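Local atomic coordinates of actin-binding protein (Saccharomyces cerevisiae, PDB entry 1HQZ), a protein that binds actin filaments, but not actin monomers, through a cofilin-homology domain, recruits the ARP2/3 complex to filament sides and regulates ARP2/3 complex-mediated actin assembly. Residues A69-P74 with M133-A138; V116-R121 with N129-K134; R13-E18 with L33-N38. One frame throughout, in Å; residues are numbered along the deposited sequence.

Contact 1. Residues A69-P74 with M133-A138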
loop_
_atom_site.group_PDB
_atom_site.type_symbol
_atom_site.label_atom_id
_atom_site.label_comp_id
_atom_site.label_asym_id
_atom_site.label_seq_id
_atom_site.Cartn_x
_atom_site.Cartn_y
_atom_site.Cartn_z
ATOM N N ALA A 69 2.842 1.812 4.072
ATOM C CA ALA A 69 2.861 2.476 5.363
ATOM C C ALA A 69 4.096 2.156 6.174
ATOM O O ALA A 69 4.617 1.038 6.139
ATOM C CB ALA A 69 1.610 2.122 6.158
ATOM N N ARG A 70 4.560 3.158 6.905
ATOM C CA ARG A 70 5.718 2.997 7.757
ATOM C C ARG A 70 5.154 2.927 9.165
ATOM O O ARG A 70 4.540 3.879 9.644
ATOM C CB ARG A 70 6.668 4.181 7.608
ATOM C CG ARG A 70 7.922 4.046 8.447
ATOM C CD ARG A 70 8.964 5.055 8.007
ATOM N NE ARG A 70 10.301 4.696 8.466
ATOM C CZ ARG A 70 10.878 5.211 9.541
ATOM N NH1 ARG A 70 10.227 6.103 10.257
ATOM N NH2 ARG A 70 12.102 4.852 9.899
ATOM N N VAL A 71 5.358 1.793 9.821
ATOM C CA VAL A 71 4.806 1.599 11.151
ATOM C C VAL A 71 5.780 1.028 12.167
ATOM O O VAL A 71 6.695 0.269 11.829
ATOM C CB VAL A 71 3.592 0.642 11.106
ATOM C CG1 VAL A 71 2.766 0.802 12.359
ATOM C CG2 VAL A 71 2.757 0.898 9.853
ATOM N N SER A 72 5.558 1.407 13.421
ATOM C CA SER A 72 6.355 0.922 14.536
ATOM C C SER A 72 5.366 0.273 15.493
ATOM O O SER A 72 4.628 0.959 16.199
ATOM C CB SER A 72 7.074 2.066 15.241
ATOM O OG SER A 72 7.728 1.589 16.403
ATOM N N PRO A 73 5.328 -1.065 15.517
ATOM C CA PRO A 73 4.403 -1.763 16.408
ATOM C C PRO A 73 4.712 -1.425 17.854
ATOM O O PRO A 73 5.865 -1.179 18.205
ATOM C CB PRO A 73 4.669 -3.229 16.091
ATOM C CG PRO A 73 6.132 -3.226 15.794
ATOM C CD PRO A 73 6.278 -2.010 14.905
ATOM N N PRO A 74 3.681 -1.381 18.708
ATOM C CA PRO A 74 3.915 -1.069 20.120
ATOM C C PRO A 74 4.756 -2.196 20.713
ATOM O O PRO A 74 4.364 -3.360 20.660
ATOM C CB PRO A 74 2.504 -1.024 20.698
ATOM C CG PRO A 74 1.675 -0.581 19.528
ATOM C CD PRO A 74 2.239 -1.434 18.419
ATOM N N MET A 133 1.286 -7.332 14.386
ATOM C CA MET A 133 1.983 -8.551 14.784
ATOM C C MET A 133 2.886 -9.022 13.652
ATOM O O MET A 133 4.037 -9.399 13.879
ATOM C CB MET A 133 0.984 -9.652 15.111
ATOM C CG MET A 133 1.642 -10.932 15.552
ATOM S SD MET A 133 0.447 -12.251 15.699
ATOM C CE MET A 133 0.442 -12.864 13.983
ATOM N N LYS A 134 2.349 -9.009 12.435
ATOM C CA LYS A 134 3.116 -9.414 11.260
ATOM C C LYS A 134 4.310 -8.485 11.080
ATOM O O LYS A 134 5.403 -8.919 10.711
ATOM C CB LYS A 134 2.239 -9.371 10.004
ATOM C CG LYS A 134 1.150 -10.416 9.991
ATOM C CD LYS A 134 0.484 -10.500 8.631
ATOM C CE LYS A 134 -0.574 -11.592 8.595
ATOM N NZ LYS A 134 -0.935 -11.916 7.181
ATOM N N ILE A 135 4.095 -7.202 11.356
ATOM C CA ILE A 135 5.149 -6.204 11.225
ATOM C C ILE A 135 6.237 -6.480 12.259
ATOM O O ILE A 135 7.434 -6.430 11.958
ATOM C CB ILE A 135 4.558 -4.780 11.399
ATOM C CG1 ILE A 135 3.750 -4.413 10.151
ATOM C CG2 ILE A 135 5.658 -3.765 11.655
ATOM C CD1 ILE A 135 3.021 -3.107 10.248
ATOM N N SER A 136 5.816 -6.795 13.472
ATOM C CA SER A 136 6.751 -7.086 14.540
ATOM C C SER A 136 7.581 -8.347 14.271
ATOM O O SER A 136 8.759 -8.382 14.620
ATOM C CB SER A 136 6.001 -7.221 15.866
ATOM O OG SER A 136 6.900 -7.561 16.905
ATOM N N ASN A 137 6.983 -9.361 13.644
ATOM C CA ASN A 137 7.689 -10.610 13.325
ATOM C C ASN A 137 8.400 -10.604 11.960
ATOM O O ASN A 137 8.912 -11.635 11.508
ATOM C CB ASN A 137 6.724 -11.801 13.346
ATOM C CG ASN A 137 6.204 -12.109 14.735
ATOM O OD1 ASN A 137 6.940 -12.015 15.718
ATOM N ND2 ASN A 137 4.936 -12.495 14.822
ATOM N N ALA A 138 8.437 -9.450 11.307
ATOM C CA ALA A 138 9.054 -9.350 9.988
ATOM C C ALA A 138 10.578 -9.442 9.978
ATOM O O ALA A 138 11.241 -9.062 10.941
ATOM C CB ALA A 138 8.618 -8.052 9.324
#
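Ile135, near the end of helix 128-136, sends its two branches to different partners on the segment 69-74. The longer branch runs on to CD1 and meets the side of Val71, with Ile135 CD1 3.9 Å from Val71 CB and 4.0 Å from Val71 CG2, the two side chains crossing at about a right angle. The shorter branch faces the proline that follows the strand: Ile135 CG2 lies 3.7 Å from Pro73 CD. CG1 stands anti to the carbonyl carbon (chi1 -73°), which puts CG2 anti to the backbone N, and with CD1 extended the isoleucine spans the strand end and the turn together. Cut back to an alanine, this position would lose both CD1 and CG2, which is likely to open a gap beside Val71 CB and Pro73 CD. At the outer margin the ring reaches the next helical residue, where Pro73 CG stands 4.0 Å from Ser136 CB.

Further out, the backbone pairing of Val71 with Lys80 fixes the strand end, and Ser72 turns away to hydrogen-bond the carbonyl oxygen of Val78. Phe52 of helix 52-56 packs on Val71, while Ile82 and Val116 also pack on Ile135. The carbonyl of Ile135 accepts a hydrogen bond from Lys80 NZ, tying the end of the helix to the neighbouring strand. The contact between the segments is made almost wholly by carbon atoms, so shape and burial rather than directed bonds set how the helix sits on the strand.

Contact 2. Residues V116-R121 with N129-K134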
loop_
_atom_site.group_PDB
_atom_site.type_symbol
_atom_site.label_atom_id
_atom_site.label_comp_id
_atom_site.label_asym_id
_atom_site.label_seq_id
_atom_site.Cartn_x
_atom_site.Cartn_y
_atom_site.Cartn_z
ATOM N N VAL A 116 6.922 -6.196 5.152
ATOM C CA VAL A 116 5.742 -7.054 5.155
ATOM C C VAL A 116 4.853 -6.789 3.941
ATOM O O VAL A 116 4.617 -5.635 3.571
ATOM C CB VAL A 116 4.906 -6.818 6.418
ATOM C CG1 VAL A 116 3.710 -7.756 6.432
ATOM C CG2 VAL A 116 5.759 -7.035 7.651
ATOM N N GLN A 117 4.374 -7.867 3.328
ATOM C CA GLN A 117 3.502 -7.774 2.166
ATOM C C GLN A 117 2.221 -8.540 2.452
ATOM O O GLN A 117 2.260 -9.727 2.754
ATOM C CB GLN A 117 4.167 -8.370 0.921
ATOM C CG GLN A 117 3.268 -8.306 -0.307
ATOM C CD GLN A 117 3.885 -8.908 -1.565
ATOM O OE1 GLN A 117 3.304 -8.821 -2.640
ATOM N NE2 GLN A 117 5.053 -9.517 -1.437
ATOM N N VAL A 118 1.088 -7.853 2.335
ATOM C CA VAL A 118 -0.212 -8.445 2.589
ATOM C C VAL A 118 -1.187 -8.248 1.433
ATOM O O VAL A 118 -1.183 -7.217 0.768
ATOM C CB VAL A 118 -0.861 -7.839 3.872
ATOM C CG1 VAL A 118 -2.295 -8.332 4.016
ATOM C CG2 VAL A 118 -0.063 -8.243 5.105
ATOM N N THR A 119 -2.010 -9.261 1.195
ATOM C CA THR A 119 -3.038 -9.209 0.169
ATOM C C THR A 119 -4.356 -9.073 0.946
ATOM O O THR A 119 -4.615 -9.826 1.894
ATOM C CB THR A 119 -3.058 -10.490 -0.689
ATOM O OG1 THR A 119 -1.893 -10.530 -1.530
ATOM C CG2 THR A 119 -4.307 -10.517 -1.565
ATOM N N ALA A 120 -5.171 -8.094 0.566
ATOM C CA ALA A 120 -6.435 -7.862 1.253
ATOM C C ALA A 120 -7.604 -7.709 0.290
ATOM O O ALA A 120 -7.434 -7.229 -0.826
ATOM C CB ALA A 120 -6.315 -6.620 2.125
ATOM N N ARG A 121 -8.790 -8.105 0.745
ATOM C CA ARG A 121 -10.022 -8.034 -0.042
ATOM C C ARG A 121 -11.099 -7.201 0.650
ATOM O O ARG A 121 -11.963 -6.627 -0.007
ATOM C CB ARG A 121 -10.585 -9.428 -0.274
ATOM C CG ARG A 121 -9.851 -10.256 -1.293
ATOM C CD ARG A 121 -10.445 -11.651 -1.342
ATOM N NE ARG A 121 -11.908 -11.615 -1.340
ATOM C CZ ARG A 121 -12.667 -12.129 -0.378
ATOM N NH1 ARG A 121 -12.106 -12.731 0.665
ATOM N NH2 ARG A 121 -13.989 -12.030 -0.452
ATOM N N ASN A 129 -4.396 -5.112 14.796
ATOM C CA ASN A 129 -3.540 -5.915 15.666
ATOM C C ASN A 129 -2.857 -7.062 14.932
ATOM O O ASN A 129 -1.695 -7.369 15.183
ATOM C CB ASN A 129 -4.342 -6.451 16.853
ATOM C CG ASN A 129 -4.668 -5.365 17.860
ATOM O OD1 ASN A 129 -3.779 -4.626 18.305
ATOM N ND2 ASN A 129 -5.940 -5.261 18.230
ATOM N N GLU A 130 -3.589 -7.702 14.036
ATOM C CA GLU A 130 -3.045 -8.797 13.256
ATOM C C GLU A 130 -1.842 -8.295 12.440
ATOM O O GLU A 130 -0.803 -8.956 12.361
ATOM C CB GLU A 130 -4.142 -9.339 12.334
ATOM C CG GLU A 130 -3.647 -9.932 11.023
ATOM C CD GLU A 130 -3.141 -11.350 11.158
ATOM O OE1 GLU A 130 -2.344 -11.623 12.084
ATOM O OE2 GLU A 130 -3.536 -12.190 10.320
ATOM N N LEU A 131 -1.984 -7.112 11.849
ATOM C CA LEU A 131 -0.919 -6.546 11.034
ATOM C C LEU A 131 0.259 -6.051 11.864
ATOM O O LEU A 131 1.416 -6.194 11.453
ATOM C CB LEU A 131 -1.469 -5.411 10.158
ATOM C CG LEU A 131 -2.491 -5.813 9.080
ATOM C CD1 LEU A 131 -2.998 -4.573 8.368
ATOM C CD2 LEU A 131 -1.856 -6.758 8.083
ATOM N N LEU A 132 -0.023 -5.466 13.026
ATOM C CA LEU A 132 1.056 -4.975 13.871
ATOM C C LEU A 132 1.909 -6.159 14.322
ATOM O O LEU A 132 3.105 -6.018 14.590
ATOM C CB LEU A 132 0.492 -4.215 15.082
ATOM C CG LEU A 132 -0.187 -2.870 14.777
ATOM C CD1 LEU A 132 -0.701 -2.253 16.059
ATOM C CD2 LEU A 132 0.803 -1.927 14.107
ATOM N N MET A 133 1.286 -7.332 14.386
ATOM C CA MET A 133 1.983 -8.551 14.784
ATOM C C MET A 133 2.886 -9.022 13.652
ATOM O O MET A 133 4.037 -9.399 13.879
ATOM C CB MET A 133 0.984 -9.652 15.111
ATOM C CG MET A 133 1.642 -10.932 15.552
ATOM S SD MET A 133 0.447 -12.251 15.699
ATOM C CE MET A 133 0.442 -12.864 13.983
ATOM N N LYS A 134 2.349 -9.009 12.435
ATOM C CA LYS A 134 3.116 -9.414 11.260
ATOM C C LYS A 134 4.310 -8.485 11.080
ATOM O O LYS A 134 5.403 -8.919 10.711
ATOM C CB LYS A 134 2.239 -9.371 10.004
ATOM C CG LYS A 134 1.150 -10.416 9.991
ATOM C CD LYS A 134 0.484 -10.500 8.631
ATOM C CE LYS A 134 -0.574 -11.592 8.595
ATOM N NZ LYS A 134 -0.935 -11.916 7.181
#
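Val118 and Leu131 form one close, buried point of this contact, Val118 CG2 lying 3.8 Å from Leu131 CD2 as the two side chains slant across each other. Leu131 does not start out facing the strand; its CG stands anti to the carbonyl carbon (chi1 -65°), and the chain beyond swings CD2 in over the valine. Ile82 of the adjoining strand and Leu56 of helix 52-56 also pack against Leu131, which closes this side off within the domain.

One turn further along the helix lies the other close point, where the buried Val116 meets the backbone of Lys134. Val116 CG2 rests 3.6 Å from Lys134 O, a methyl group against a carbonyl. The side chain of Lys134 is the loose part. Val116 CG1 is 4.2 Å from Lys134 CB, and beyond CG the lysine is fully extended, its methylenes passing along the strand so that Lys134 CD comes within 4.2 Å of Val118 CG2. The residue is partly exposed, and of its side chain the aliphatic carbons do the touching.

The strand lies at the border of the sheet within the chain. Its alternate residues Gln117 and Thr119 face the other way, onto Phe103 and Phe99 of helix 93-110, so Val116 and Val118 belong to the face covered by helix 128-136. Strand 116-120 pairs with strand 80-86 on its inner side through Val116, Val118 and Ala120.

The axes of the two short segments approach to 9.9 Å and run obliquely antiparallel, at 146°. A border strand followed by a short connection and a helix folding back over the same sheet is the closing element of the ADF-homology fold, with its mixed sheet sandwiched between helices.

Contact 3. Residues R13-E18 with L33-N38; sequences REIDAE and LIISPN
Leu33 opens the contact by pressing one methyl group into the side of helix 12-24. Its CG stands anti to the backbone N (chi1 155°) and CD2 prolongs the chain, bringing Leu33 CD2 to 3.8 Å from Glu18 CB. The same methyl looks toward the helix backbone one turn earlier, with Leu33 CD2 4.3 Å from Ile15 O. Glu18 therefore contributes the root of its side chain; a bend at chi2 (-54°) then leads the carboxylate away from the strand, toward a long, weak ion pair with Lys21.

Ile34 points to the opposite face of the sheet, where Leu58 packs on it, while its backbone pairs with strand 43-49. Ile35 returns to the helix side. Ile35 CG2 lies 4.3 Å from Ile15 CG1, looser than the approach of Leu33 to Glu18. Ile15 leaves the helix obliquely and bends its outer carbons in toward the strand. Leu110 of helix 93-110 touches both isoleucines, so three aliphatic side chains meet where two helices rest on one sheet face.

Beyond Ile35 the strand draws away from the helix segment, and its end is held at Asn38, whose OD1 accepts a hydrogen bond from Glu42 N and helps to order the turn into strand 43-49.

The short segments of helix and strand run almost antiparallel, at 162°, with axes 9.9 Å apart at closest. An N-terminal helix laid back along the strand that follows it, beside the long helix 93-110, is the layering expected of one sheet face in the ADF-homology fold.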
loop_
_atom_site.group_PDB
_atom_site.type_symbol
_atom_site.label_atom_id
_atom_site.label_comp_id
_atom_site.label_asym_id
_atom_site.label_seq_id
_atom_site.Cartn_x
_atom_site.Cartn_y
_atom_site.Cartn_z
ATOM N N ARG A 13 6.041 11.040 -10.526
ATOM C CA ARG A 13 6.465 12.213 -9.768
ATOM C C ARG A 13 5.706 12.306 -8.451
ATOM O O ARG A 13 6.308 12.402 -7.382
ATOM C CB ARG A 13 6.214 13.485 -10.580
ATOM C CG ARG A 13 7.273 14.559 -10.410
ATOM C CD ARG A 13 8.545 14.174 -11.156
ATOM N NE ARG A 13 8.272 13.895 -12.567
ATOM C CZ ARG A 13 9.163 13.401 -13.422
ATOM N NH1 ARG A 13 10.396 13.131 -13.016
ATOM N NH2 ARG A 13 8.821 13.176 -14.683
ATOM N N GLU A 14 4.380 12.290 -8.539
ATOM C CA GLU A 14 3.535 12.376 -7.357
ATOM C C GLU A 14 3.727 11.157 -6.462
ATOM O O GLU A 14 3.853 11.285 -5.245
ATOM C CB GLU A 14 2.059 12.475 -7.751
ATOM C CG GLU A 14 1.705 13.643 -8.661
ATOM C CD GLU A 14 2.123 13.414 -10.107
ATOM O OE1 GLU A 14 3.334 13.468 -10.410
ATOM O OE2 GLU A 14 1.230 13.169 -10.944
ATOM N N ILE A 15 3.755 9.977 -7.075
ATOM C CA ILE A 15 3.922 8.741 -6.321
ATOM C C ILE A 15 5.252 8.663 -5.574
ATOM O O ILE A 15 5.267 8.489 -4.349
ATOM C CB ILE A 15 3.787 7.496 -7.231
ATOM C CG1 ILE A 15 2.352 7.386 -7.755
ATOM C CG2 ILE A 15 4.154 6.241 -6.454
ATOM C CD1 ILE A 15 2.116 6.181 -8.619
ATOM N N ASP A 16 6.362 8.796 -6.298
ATOM C CA ASP A 16 7.686 8.718 -5.672
ATOM C C ASP A 16 7.894 9.734 -4.556
ATOM O O ASP A 16 8.589 9.456 -3.582
ATOM C CB ASP A 16 8.796 8.880 -6.715
ATOM C CG ASP A 16 8.773 7.787 -7.767
ATOM O OD1 ASP A 16 8.332 6.662 -7.448
ATOM O OD2 ASP A 16 9.206 8.047 -8.906
ATOM N N ALA A 17 7.287 10.906 -4.695
ATOM C CA ALA A 17 7.422 11.948 -3.689
ATOM C C ALA A 17 6.861 11.483 -2.350
ATOM O O ALA A 17 7.457 11.718 -1.300
ATOM C CB ALA A 17 6.705 13.207 -4.147
ATOM N N GLU A 18 5.706 10.826 -2.387
ATOM C CA GLU A 18 5.089 10.329 -1.157
ATOM C C GLU A 18 5.849 9.094 -0.685
ATOM O O GLU A 18 6.119 8.923 0.508
ATOM C CB GLU A 18 3.621 9.984 -1.407
ATOM C CG GLU A 18 2.800 11.141 -1.977
ATOM C CD GLU A 18 2.889 12.413 -1.132
ATOM O OE1 GLU A 18 3.086 12.314 0.095
ATOM O OE2 GLU A 18 2.751 13.521 -1.694
ATOM N N LEU A 33 0.436 5.847 2.488
ATOM C CA LEU A 33 -0.042 6.280 1.180
ATOM C C LEU A 33 -0.855 5.173 0.524
ATOM O O LEU A 33 -0.541 3.993 0.676
ATOM C CB LEU A 33 1.161 6.581 0.264
ATOM C CG LEU A 33 0.947 6.482 -1.261
ATOM C CD1 LEU A 33 0.108 7.663 -1.751
ATOM C CD2 LEU A 33 2.317 6.470 -1.971
ATOM N N ILE A 34 -1.898 5.561 -0.197
ATOM C CA ILE A 34 -2.704 4.601 -0.932
ATOM C C ILE A 34 -2.768 5.125 -2.358
ATOM O O ILE A 34 -3.134 6.289 -2.577
ATOM C CB ILE A 34 -4.160 4.505 -0.407
ATOM C CG1 ILE A 34 -4.182 3.821 0.969
ATOM C CG2 ILE A 34 -5.021 3.725 -1.412
ATOM C CD1 ILE A 34 -5.594 3.603 1.543
ATOM N N ILE A 35 -2.376 4.302 -3.323
ATOM C CA ILE A 35 -2.464 4.731 -4.716
ATOM C C ILE A 35 -3.630 4.007 -5.377
ATOM O O ILE A 35 -3.812 2.802 -5.199
ATOM C CB ILE A 35 -1.161 4.452 -5.512
ATOM C CG1 ILE A 35 -0.879 2.950 -5.551
ATOM C CG2 ILE A 35 -0.004 5.242 -4.905
ATOM C CD1 ILE A 35 0.288 2.583 -6.428
ATOM N N SER A 36 -4.411 4.753 -6.150
ATOM C CA SER A 36 -5.588 4.221 -6.818
ATOM C C SER A 36 -5.618 4.675 -8.284
ATOM O O SER A 36 -5.023 5.696 -8.645
ATOM C CB SER A 36 -6.836 4.706 -6.068
ATOM O OG SER A 36 -8.018 4.079 -6.535
ATOM N N PRO A 37 -6.322 3.929 -9.148
ATOM C CA PRO A 37 -6.397 4.284 -10.569
ATOM C C PRO A 37 -7.413 5.382 -10.873
ATOM O O PRO A 37 -8.539 5.346 -10.367
ATOM C CB PRO A 37 -6.763 2.956 -11.218
ATOM C CG PRO A 37 -7.732 2.390 -10.214
ATOM C CD PRO A 37 -7.061 2.681 -8.878
ATOM N N ASN A 38 -7.013 6.359 -11.691
ATOM C CA ASN A 38 -7.919 7.452 -12.056
ATOM C C ASN A 38 -8.835 7.043 -13.207
ATOM O O ASN A 38 -8.842 5.886 -13.631
ATOM C CB ASN A 38 -7.141 8.722 -12.444
ATOM C CG ASN A 38 -6.206 8.513 -13.625
ATOM O OD1 ASN A 38 -6.502 7.751 -14.550
ATOM N ND2 ASN A 38 -5.071 9.213 -13.605
#

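Contacts 1 and 2 are two sides of one docking: both use helix 128-136, share Met133 and Lys134, and have centres 9 Å apart. They touch directly, Ala138 CB lying 3.5 Å from Val116 CG2 and Val71 CG1 3.8 Å from Leu132 CD2. Strand 80-86 separates their two strands in the sheet. Contact 3 lies across the chain's centre, about 22 Å from contact 1 and 21 Å from contact 2, centre to centre, and its helix covers the other sheet face. Its strand 32-37 adjoins strand 65-71, so nearest atoms of contacts 1 and 3 are about 5 Å apart without touching. Together they fasten helices to both faces of the actin-binding domain's sheet.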